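Local atomic coordinates of aerobactin synthase IucC (Klebsiella pneumoniae, PDB entry 6CN7), a protein that catalyses, very probably with ATP, the attachment of a second N-acetyl-N-hydroxylysine to N-citryl-N-acetyl-N-hydroxylysine, completing the siderophore aerobactin. Residues W8-V11 with N12-V16; P224-Q228 with Q229-L233; A471-S474 with A475-I479; E505-F508 with Y509-A513. The protein carries 5 engineered substitutions. All coordinates share one frame; numbering follows the deposited sequence.

How the interactions relate
Starting from the N terminus, interaction 1 lies in helix 4-25, which packs on helix 91-114. Interaction 2 makes up most of helix 224-234, set against strands 165-174 and 244-250 and against the second subunit. Interaction 3 turns the chain from strand 472-473 into helix 475-499, and interaction 4 opens the next helix, 505-521. Each pairs adjoining residues, so none closes a long loop; the four follow in series without nesting or crossing. Interactions 3 and 4 are neighbours, their nearest atoms about 11 Å apart, while interactions 2 and 4 lie on opposite sides of the chain's centre, with centres about 49 Å apart.

Interaction 1 (W8-V11 with N12-V16); sequences WDFV and NRQLV
With CG swung away from the backbone N (chi1 180°), Trp-8 holds its indole alongside Asn-12, whose own chi1 of -93° turns the amide back toward the ring. Asn-12 ND2 sits over the middle of the indole face, with ring and amide planes 71° apart, and makes a nearly straight bond to Trp-8 O at 2.9 Å. Asn-12 N also reaches that oxygen, at 3.2 Å from the opposite face of the carbonyl plane, so one residue grips it twice. An amide suits this place because it can donate here while OD1 accepts from Ala-76 N.

These are i to i+4 pairings on helix 4-25, whose Trp-8, Val-11 and Leu-15 pack on Leu-105 of helix 91-114. One residue further along, Asp-9 and Arg-13 form a salt bridge, OD2 to NE 3.1 Å; OD2 lies in the guanidinium plane, and NE comes to it on the syn side of the carboxylate, somewhat out of that plane. Arg-13 NH1 also donates to Leu-67 O. Next along the helix, Gln-14, bent at chi2, lays its amide almost parallel to the Phe-10 ring; its CG makes a CH-pi contact 3.8 Å from the ring centroid, an aliphatic stem and flat amide suiting a partly exposed aromatic face.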
# COMPACT_ATOMS: atom_id res chain seq x y z
N TRP A 8 14.68 20.21 -14.09
CA TRP A 8 15.35 19.01 -13.61
C TRP A 8 16.80 19.29 -13.26
O TRP A 8 17.33 18.74 -12.28
CB TRP A 8 15.24 17.90 -14.66
CG TRP A 8 15.91 16.62 -14.26
CD1 TRP A 8 17.02 16.07 -14.82
CD2 TRP A 8 15.50 15.73 -13.22
NE1 TRP A 8 17.33 14.89 -14.20
CE2 TRP A 8 16.41 14.66 -13.21
CE3 TRP A 8 14.45 15.73 -12.29
CZ2 TRP A 8 16.31 13.60 -12.30
CZ3 TRP A 8 14.35 14.68 -11.40
CH2 TRP A 8 15.28 13.63 -11.41
N ASP A 9 17.47 20.15 -14.03
CA ASP A 9 18.86 20.48 -13.73
C ASP A 9 18.96 21.40 -12.53
O ASP A 9 19.86 21.24 -11.70
CB ASP A 9 19.52 21.12 -14.95
CG ASP A 9 20.93 21.58 -14.66
OD1 ASP A 9 21.82 20.72 -14.47
OD2 ASP A 9 21.16 22.81 -14.60
N PHE A 10 18.04 22.36 -12.41
CA PHE A 10 18.07 23.27 -11.27
C PHE A 10 17.86 22.52 -9.96
O PHE A 10 18.55 22.77 -8.97
CB PHE A 10 17.01 24.36 -11.44
CG PHE A 10 16.94 25.32 -10.28
CD1 PHE A 10 17.80 26.40 -10.21
CD2 PHE A 10 16.01 25.14 -9.27
CE1 PHE A 10 17.74 27.28 -9.14
CE2 PHE A 10 15.94 26.02 -8.21
CZ PHE A 10 16.81 27.09 -8.14
N VAL A 11 16.91 21.58 -9.95
CA VAL A 11 16.60 20.86 -8.71
C VAL A 11 17.74 19.93 -8.34
O VAL A 11 18.04 19.74 -7.15
CB VAL A 11 15.27 20.12 -8.86
CG1 VAL A 11 14.98 19.29 -7.62
CG2 VAL A 11 14.14 21.11 -9.08
N ASN A 12 18.40 19.32 -9.33
CA ASN A 12 19.53 18.45 -9.04
C ASN A 12 20.72 19.24 -8.54
O ASN A 12 21.42 18.80 -7.62
CB ASN A 12 19.91 17.64 -10.28
CG ASN A 12 19.22 16.29 -10.33
OD1 ASN A 12 19.67 15.33 -9.71
ND2 ASN A 12 18.13 16.21 -11.08
N ARG A 13 20.97 20.42 -9.12
CA ARG A 13 22.08 21.25 -8.66
C ARG A 13 21.86 21.73 -7.24
O ARG A 13 22.77 21.67 -6.40
CB ARG A 13 22.27 22.44 -9.61
CG ARG A 13 22.90 22.06 -10.93
CD ARG A 13 23.22 23.27 -11.79
NE ARG A 13 23.83 22.86 -13.05
CZ ARG A 13 25.14 22.74 -13.25
NH1 ARG A 13 26.00 23.01 -12.29
NH2 ARG A 13 25.59 22.35 -14.44
N GLN A 14 20.65 22.20 -6.93
CA GLN A 14 20.36 22.65 -5.57
C GLN A 14 20.57 21.53 -4.57
O GLN A 14 21.12 21.75 -3.48
CB GLN A 14 18.93 23.19 -5.49
CG GLN A 14 18.65 24.39 -6.39
CD GLN A 14 19.30 25.67 -5.90
OE1 GLN A 14 20.21 26.20 -6.54
NE2 GLN A 14 18.84 26.18 -4.76
N LEU A 15 20.15 20.31 -4.91
CA LEU A 15 20.27 19.21 -3.96
C LEU A 15 21.73 18.78 -3.79
O LEU A 15 22.17 18.52 -2.67
CB LEU A 15 19.41 18.02 -4.41
CG LEU A 15 19.44 16.80 -3.49
CD1 LEU A 15 19.08 17.17 -2.06
CD2 LEU A 15 18.51 15.71 -4.00
N VAL A 16 22.48 18.70 -4.89
CA VAL A 16 23.91 18.38 -4.79
C VAL A 16 24.61 19.39 -3.90
O VAL A 16 25.41 19.03 -3.02
CB VAL A 16 24.54 18.31 -6.19
CG1 VAL A 16 26.07 18.26 -6.10
CG2 VAL A 16 24.03 17.10 -6.95

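Interaction 2 (P224-Q228 with Q229-L233); sequences PWQWQ and QKISL
Helix 224-234, in the IucA/IucC family region, widens into a pi-type turn at 229-231, and the hydrogen bonds of Gln-226 O make the change visible. Lys-230 N donates to Gln-226 O at 3.0 Å, the usual i+4 step. Ile-231 N donates to Gln-226 O as well, at 2.9 Å, in the i+5 step. Ser-232 N then bonds Trp-227 O, again five residues back.

The shifted register decides which side chains meet. Ser-232, rather than residue 231, brings its CB over the centre of the six-membered ring of Trp-227, a CH-pi contact 3.8 Å from the centroid. A small residue suits this spot, close against the face of the indole, whose NE1 donates to Glu-153 of the second subunit and whose ring stacks on His-169. Ile-231 CG2 also touches the ring, at 3.7 Å from Trp-227 CE3, while its CD1 packs on the aliphatic CG of Gln-226. The Gln-226 amide is buried, and its NE2 donates to Thr-279 OG1 and Met-348 O.

Nearer the start of the helix, the Trp-225 ring carries Gln-229 CG over its five-membered part, 3.7 Å from the centroid. The bend at chi2 (-56°) carries the Gln-229 amide beside Gln-228, where NE2 makes a weak bond to Gln-228 OE1. The main partner of the Gln-229 amide is Gln-229 of the second subunit, so polar side chains fit this join between the two copies. Ser-232 OG, with chi1 of 69°, comes round to Trp-227 O and donates to it at 2.8 Å, in the carbonyl plane.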
# COMPACT_ATOMS: atom_id res chain seq x y z
N PRO A 224 -6.19 8.25 6.05
CA PRO A 224 -6.50 7.28 4.99
C PRO A 224 -5.30 6.43 4.57
O PRO A 224 -5.48 5.25 4.25
CB PRO A 224 -7.00 8.17 3.84
CG PRO A 224 -6.52 9.55 4.16
CD PRO A 224 -6.48 9.64 5.65
N TRP A 225 -4.10 7.00 4.57
CA TRP A 225 -2.91 6.19 4.28
C TRP A 225 -2.72 5.11 5.34
O TRP A 225 -2.44 3.96 5.02
CB TRP A 225 -1.67 7.07 4.19
CG TRP A 225 -0.46 6.32 3.72
CD1 TRP A 225 -0.00 6.22 2.44
CD2 TRP A 225 0.44 5.55 4.53
NE1 TRP A 225 1.13 5.44 2.39
CE2 TRP A 225 1.42 5.01 3.66
CE3 TRP A 225 0.52 5.26 5.89
CZ2 TRP A 225 2.46 4.21 4.12
CZ3 TRP A 225 1.55 4.46 6.35
CH2 TRP A 225 2.51 3.94 5.46
N GLN A 226 -2.88 5.48 6.62
CA GLN A 226 -2.77 4.50 7.70
C GLN A 226 -3.79 3.39 7.53
O GLN A 226 -3.46 2.21 7.70
CB GLN A 226 -2.96 5.20 9.04
CG GLN A 226 -2.71 4.32 10.26
CD GLN A 226 -1.24 4.06 10.52
OE1 GLN A 226 -0.38 4.40 9.70
NE2 GLN A 226 -0.94 3.45 11.66
N TRP A 227 -5.04 3.73 7.19
CA TRP A 227 -6.05 2.70 6.96
C TRP A 227 -5.71 1.87 5.73
O TRP A 227 -5.81 0.64 5.76
CB TRP A 227 -7.43 3.34 6.78
CG TRP A 227 -8.43 2.37 6.23
CD1 TRP A 227 -8.93 2.35 4.96
CD2 TRP A 227 -9.04 1.28 6.92
NE1 TRP A 227 -9.82 1.31 4.82
CE2 TRP A 227 -9.90 0.64 6.01
CE3 TRP A 227 -8.93 0.78 8.22
CZ2 TRP A 227 -10.66 -0.48 6.37
CZ3 TRP A 227 -9.69 -0.32 8.57
CH2 TRP A 227 -10.54 -0.94 7.65
N GLN A 228 -5.30 2.53 4.65
CA GLN A 228 -5.05 1.85 3.39
C GLN A 228 -3.91 0.84 3.53
O GLN A 228 -4.04 -0.32 3.12
CB GLN A 228 -4.72 2.89 2.32
CG GLN A 228 -4.58 2.37 0.91
CD GLN A 228 -4.21 3.49 -0.06
OE1 GLN A 228 -3.20 3.42 -0.75
NE2 GLN A 228 -5.04 4.52 -0.10
N GLN A 229 -2.79 1.25 4.12
CA GLN A 229 -1.57 0.45 4.11
C GLN A 229 -1.38 -0.41 5.35
O GLN A 229 -0.74 -1.46 5.25
CB GLN A 229 -0.35 1.37 3.95
CG GLN A 229 -0.35 2.18 2.67
CD GLN A 229 -0.45 1.31 1.44
OE1 GLN A 229 0.21 0.28 1.33
NE2 GLN A 229 -1.30 1.72 0.50
N LYS A 230 -1.89 0.00 6.50
CA LYS A 230 -1.55 -0.66 7.76
C LYS A 230 -2.76 -1.29 8.44
O LYS A 230 -2.77 -2.51 8.67
CB LYS A 230 -0.87 0.34 8.70
CG LYS A 230 0.46 0.87 8.18
CD LYS A 230 1.49 -0.24 7.99
CE LYS A 230 2.84 0.31 7.60
NZ LYS A 230 3.85 -0.76 7.34
N ILE A 231 -3.79 -0.51 8.76
CA ILE A 231 -4.85 -1.02 9.63
C ILE A 231 -5.74 -2.00 8.89
O ILE A 231 -6.11 -3.05 9.43
CB ILE A 231 -5.64 0.16 10.22
CG1 ILE A 231 -4.72 1.00 11.11
CG2 ILE A 231 -6.85 -0.33 11.02
CD1 ILE A 231 -5.22 2.37 11.41
N SER A 232 -6.11 -1.69 7.65
CA SER A 232 -6.96 -2.60 6.88
C SER A 232 -6.31 -3.97 6.71
O SER A 232 -7.01 -4.94 6.42
CB SER A 232 -7.27 -2.01 5.51
OG SER A 232 -6.11 -1.96 4.70
N LEU A 233 -4.99 -4.06 6.88
CA LEU A 233 -4.26 -5.31 6.74
C LEU A 233 -3.78 -5.86 8.07
O LEU A 233 -4.08 -7.01 8.41
CB LEU A 233 -3.07 -5.10 5.79
CG LEU A 233 -2.14 -6.30 5.56
CD1 LEU A 233 -2.89 -7.46 4.94
CD2 LEU A 233 -0.96 -5.88 4.69

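Interaction 3 (A471-S474 with A475-I479); sequences ARLS and ADYLI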
# COMPACT_ATOMS: atom_id res chain seq x y z
N ALA A 471 13.02 12.39 29.84
CA ALA A 471 14.42 12.14 30.16
C ALA A 471 14.99 13.28 30.99
O ALA A 471 14.66 14.45 30.78
CB ALA A 471 15.23 11.98 28.87
N ARG A 472 15.84 12.92 31.95
CA ARG A 472 16.58 13.89 32.76
C ARG A 472 18.06 13.73 32.48
O ARG A 472 18.60 12.62 32.60
CB ARG A 472 16.30 13.71 34.25
CG ARG A 472 14.85 13.98 34.63
CD ARG A 472 14.67 14.01 36.13
NE ARG A 472 15.25 15.21 36.73
CZ ARG A 472 15.34 15.42 38.04
NH1 ARG A 472 14.89 14.50 38.89
NH2 ARG A 472 15.87 16.54 38.51
N LEU A 473 18.72 14.83 32.11
CA LEU A 473 20.10 14.80 31.65
C LEU A 473 20.85 15.96 32.26
O LEU A 473 20.27 16.87 32.86
CB LEU A 473 20.15 14.84 30.12
CG LEU A 473 19.41 13.68 29.43
CD1 LEU A 473 19.27 13.92 27.94
CD2 LEU A 473 20.13 12.36 29.70
N SER A 474 22.18 15.93 32.11
CA SER A 474 23.01 16.99 32.66
C SER A 474 22.89 18.26 31.81
O SER A 474 22.37 18.24 30.69
CB SER A 474 24.47 16.54 32.74
OG SER A 474 25.01 16.30 31.45
N ALA A 475 23.37 19.37 32.38
CA ALA A 475 23.22 20.66 31.72
C ALA A 475 23.80 20.64 30.31
O ALA A 475 23.15 21.10 29.36
CB ALA A 475 23.90 21.75 32.56
N ASP A 476 25.01 20.11 30.15
CA ASP A 476 25.66 20.11 28.84
C ASP A 476 24.83 19.35 27.81
O ASP A 476 24.92 19.64 26.61
CB ASP A 476 27.06 19.50 28.94
CG ASP A 476 28.07 20.48 29.51
OD1 ASP A 476 27.66 21.51 30.08
OD2 ASP A 476 29.29 20.22 29.38
N TYR A 477 24.03 18.37 28.24
CA TYR A 477 23.11 17.71 27.32
C TYR A 477 22.05 18.68 26.80
O TYR A 477 21.66 18.62 25.63
CB TYR A 477 22.43 16.52 28.00
CG TYR A 477 23.06 15.17 27.77
CD1 TYR A 477 23.10 14.61 26.50
CD2 TYR A 477 23.57 14.43 28.83
CE1 TYR A 477 23.67 13.36 26.29
CE2 TYR A 477 24.13 13.18 28.63
CZ TYR A 477 24.18 12.65 27.35
OH TYR A 477 24.74 11.41 27.15
N LEU A 478 21.57 19.58 27.67
CA LEU A 478 20.40 20.39 27.34
C LEU A 478 20.74 21.63 26.53
O LEU A 478 19.89 22.13 25.80
CB LEU A 478 19.67 20.78 28.62
CG LEU A 478 19.09 19.62 29.43
CD1 LEU A 478 18.44 20.15 30.70
CD2 LEU A 478 18.08 18.83 28.61
N ILE A 479 21.97 22.15 26.66
CA ILE A 479 22.35 23.30 25.85
C ILE A 479 22.15 23.01 24.37
O ILE A 479 21.67 23.87 23.61
CB ILE A 479 23.82 23.69 26.15
CG1 ILE A 479 23.93 24.32 27.54
CG2 ILE A 479 24.36 24.66 25.09
CD1 ILE A 479 23.17 25.63 27.69
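Ser-474 O is the polar atom on which the first turn of the helix closes: Tyr-477 N reaches it at 3.0 Å and Leu-478 N at 3.4 Å. Both bonds are weak, with N-H...O angles of 126° and 135°, so the turn is held by two bent bonds and not by one straight one. Ser-474 stands at the N-cap of helix 475-499, directly after the short strand 472-473, and the contact is thus a strand-to-helix junction. Serine is common at such a position, yet here its side chain makes no capping bond. With chi1 at 65°, OG lies between the backbone N and the carbonyl carbon and turns toward Tyr-477, resting 3.5 Å from CD2 of the ring.

One residue further into the helix, Ala-475 O also accepts twice, from Leu-478 N (2.8 Å) and from Ile-479 N. The methyl group of Ala-475 takes little room, which suits a buried first residue lying against Phe-533.

The apolar part of the junction is carried by Leu-473, the last residue of the strand. Strand 472-473 pairs in parallel with 449-452, and backbone bonds from Leu-473 to Leu-451 and Lys-453 fix where its side chain begins. That side chain reaches forward to the helix, its branched end laid over one face of the Tyr-477 ring near the rim. A branched apolar residue can cover part of the flat ring. Nearer the backbones the two stems touch, Leu-473 CB lying 3.5 Å from Tyr-477 CB.

Interaction 4 (E505-F508 with Y509-A513); sequences ERRF and YQLLA
The aromatic contact is an edge-to-face (T-shaped) pair of Phe-508 and Tyr-509, centroids 4.6 Å apart and planes at 59°. Phe-508 CG lies anti to its N (chi1 -178°) whereas Tyr-509 CG lies beside its own (chi1 -64°); this difference lets successive residues meet, with Phe-508 CD1 above the middle of the tyrosine face.

Of the polar contacts, the side-chain hydrogen bond runs from Arg-507 NH1 to Gln-510 OE1, 3.2 Å and nearly straight. The oxygen lies in the guanidinium plane, but NH1 stands above the plane of the amide, and the two flat groups are almost perpendicular. Arg-507 suits this place because NE forms a salt bridge with Glu-396 as well. Backbone bonds from Tyr-509 N to Glu-505 O (3.0 Å) and from Leu-511 N to Arg-507 O form the first turns of the helix.

By van der Waals packing, the methyl CD1 of Leu-511 covers one face of the Arg-507 guanidinium.

Around helix 505-521, helix 395-417 supplies Leu-399 and Phe-403 to Phe-508, the latter edge-to-face, and helix 475-499 supplies Met-498. Tyr-509 OH bonds Ser-495 of that helix and Trp-57, joining helix 505-521 to the chain just before strand 60-62.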
# COMPACT_ATOMS: atom_id res chain seq x y z
N GLU A 505 26.92 38.56 9.25
CA GLU A 505 26.71 37.54 10.28
C GLU A 505 27.30 37.99 11.61
O GLU A 505 26.70 37.78 12.67
CB GLU A 505 27.33 36.22 9.85
CG GLU A 505 26.55 35.49 8.77
CD GLU A 505 27.04 34.07 8.55
OE1 GLU A 505 28.26 33.88 8.36
OE2 GLU A 505 26.20 33.14 8.58
N ARG A 506 28.48 38.61 11.58
CA ARG A 506 29.09 39.09 12.82
C ARG A 506 28.15 40.02 13.56
O ARG A 506 28.01 39.93 14.79
CB ARG A 506 30.42 39.78 12.51
CG ARG A 506 31.14 40.28 13.75
CD ARG A 506 32.48 40.90 13.40
NE ARG A 506 33.16 41.37 14.61
CZ ARG A 506 33.82 40.58 15.45
NH1 ARG A 506 33.89 39.27 15.23
NH2 ARG A 506 34.40 41.10 16.52
N ARG A 507 27.49 40.92 12.84
CA ARG A 507 26.52 41.81 13.47
C ARG A 507 25.27 41.05 13.89
O ARG A 507 24.74 41.26 14.99
CB ARG A 507 26.16 42.95 12.51
CG ARG A 507 25.20 43.97 13.08
CD ARG A 507 25.79 44.68 14.29
NE ARG A 507 24.92 45.73 14.79
CZ ARG A 507 25.02 46.27 16.00
NH1 ARG A 507 25.97 45.86 16.84
NH2 ARG A 507 24.18 47.22 16.37
N PHE A 508 24.79 40.15 13.03
CA PHE A 508 23.63 39.32 13.35
C PHE A 508 23.74 38.72 14.74
O PHE A 508 22.82 38.84 15.56
CB PHE A 508 23.49 38.22 12.29
CG PHE A 508 22.29 37.33 12.47
CD1 PHE A 508 22.32 36.27 13.37
CD2 PHE A 508 21.14 37.52 11.71
CE1 PHE A 508 21.23 35.44 13.52
CE2 PHE A 508 20.05 36.69 11.86
CZ PHE A 508 20.09 35.65 12.76
N TYR A 509 24.87 38.08 15.04
CA TYR A 509 25.03 37.40 16.31
C TYR A 509 25.49 38.33 17.43
O TYR A 509 25.40 37.96 18.60
CB TYR A 509 25.99 36.22 16.13
CG TYR A 509 25.41 35.18 15.20
CD1 TYR A 509 24.53 34.22 15.66
CD2 TYR A 509 25.73 35.19 13.84
CE1 TYR A 509 23.99 33.28 14.80
CE2 TYR A 509 25.19 34.25 12.98
CZ TYR A 509 24.32 33.30 13.47
OH TYR A 509 23.79 32.37 12.61
N GLN A 510 25.98 39.53 17.09
CA GLN A 510 26.13 40.57 18.11
C GLN A 510 24.78 40.96 18.69
O GLN A 510 24.65 41.12 19.91
CB GLN A 510 26.81 41.80 17.51
CG GLN A 510 28.32 41.71 17.39
CD GLN A 510 28.92 42.91 16.68
OE1 GLN A 510 28.20 43.72 16.09
NE2 GLN A 510 30.24 43.05 16.74
N LEU A 511 23.77 41.10 17.84
CA LEU A 511 22.44 41.47 18.31
C LEU A 511 21.84 40.37 19.18
O LEU A 511 21.18 40.66 20.19
CB LEU A 511 21.52 41.76 17.12
CG LEU A 511 21.59 43.16 16.51
CD1 LEU A 511 22.95 43.46 15.94
CD2 LEU A 511 20.53 43.32 15.44
N LEU A 512 22.05 39.11 18.81
CA LEU A 512 21.54 38.00 19.62
C LEU A 512 22.21 37.99 20.99
O LEU A 512 21.54 37.82 22.02
CB LEU A 512 21.76 36.67 18.90
CG LEU A 512 21.34 35.41 19.66
CD1 LEU A 512 19.87 35.46 20.02
CD2 LEU A 512 21.65 34.17 18.83
N ALA A 513 23.53 38.16 21.02
CA ALA A 513 24.24 38.17 22.30
C ALA A 513 23.80 39.34 23.17
O ALA A 513 23.69 39.20 24.39
CB ALA A 513 25.75 38.23 22.05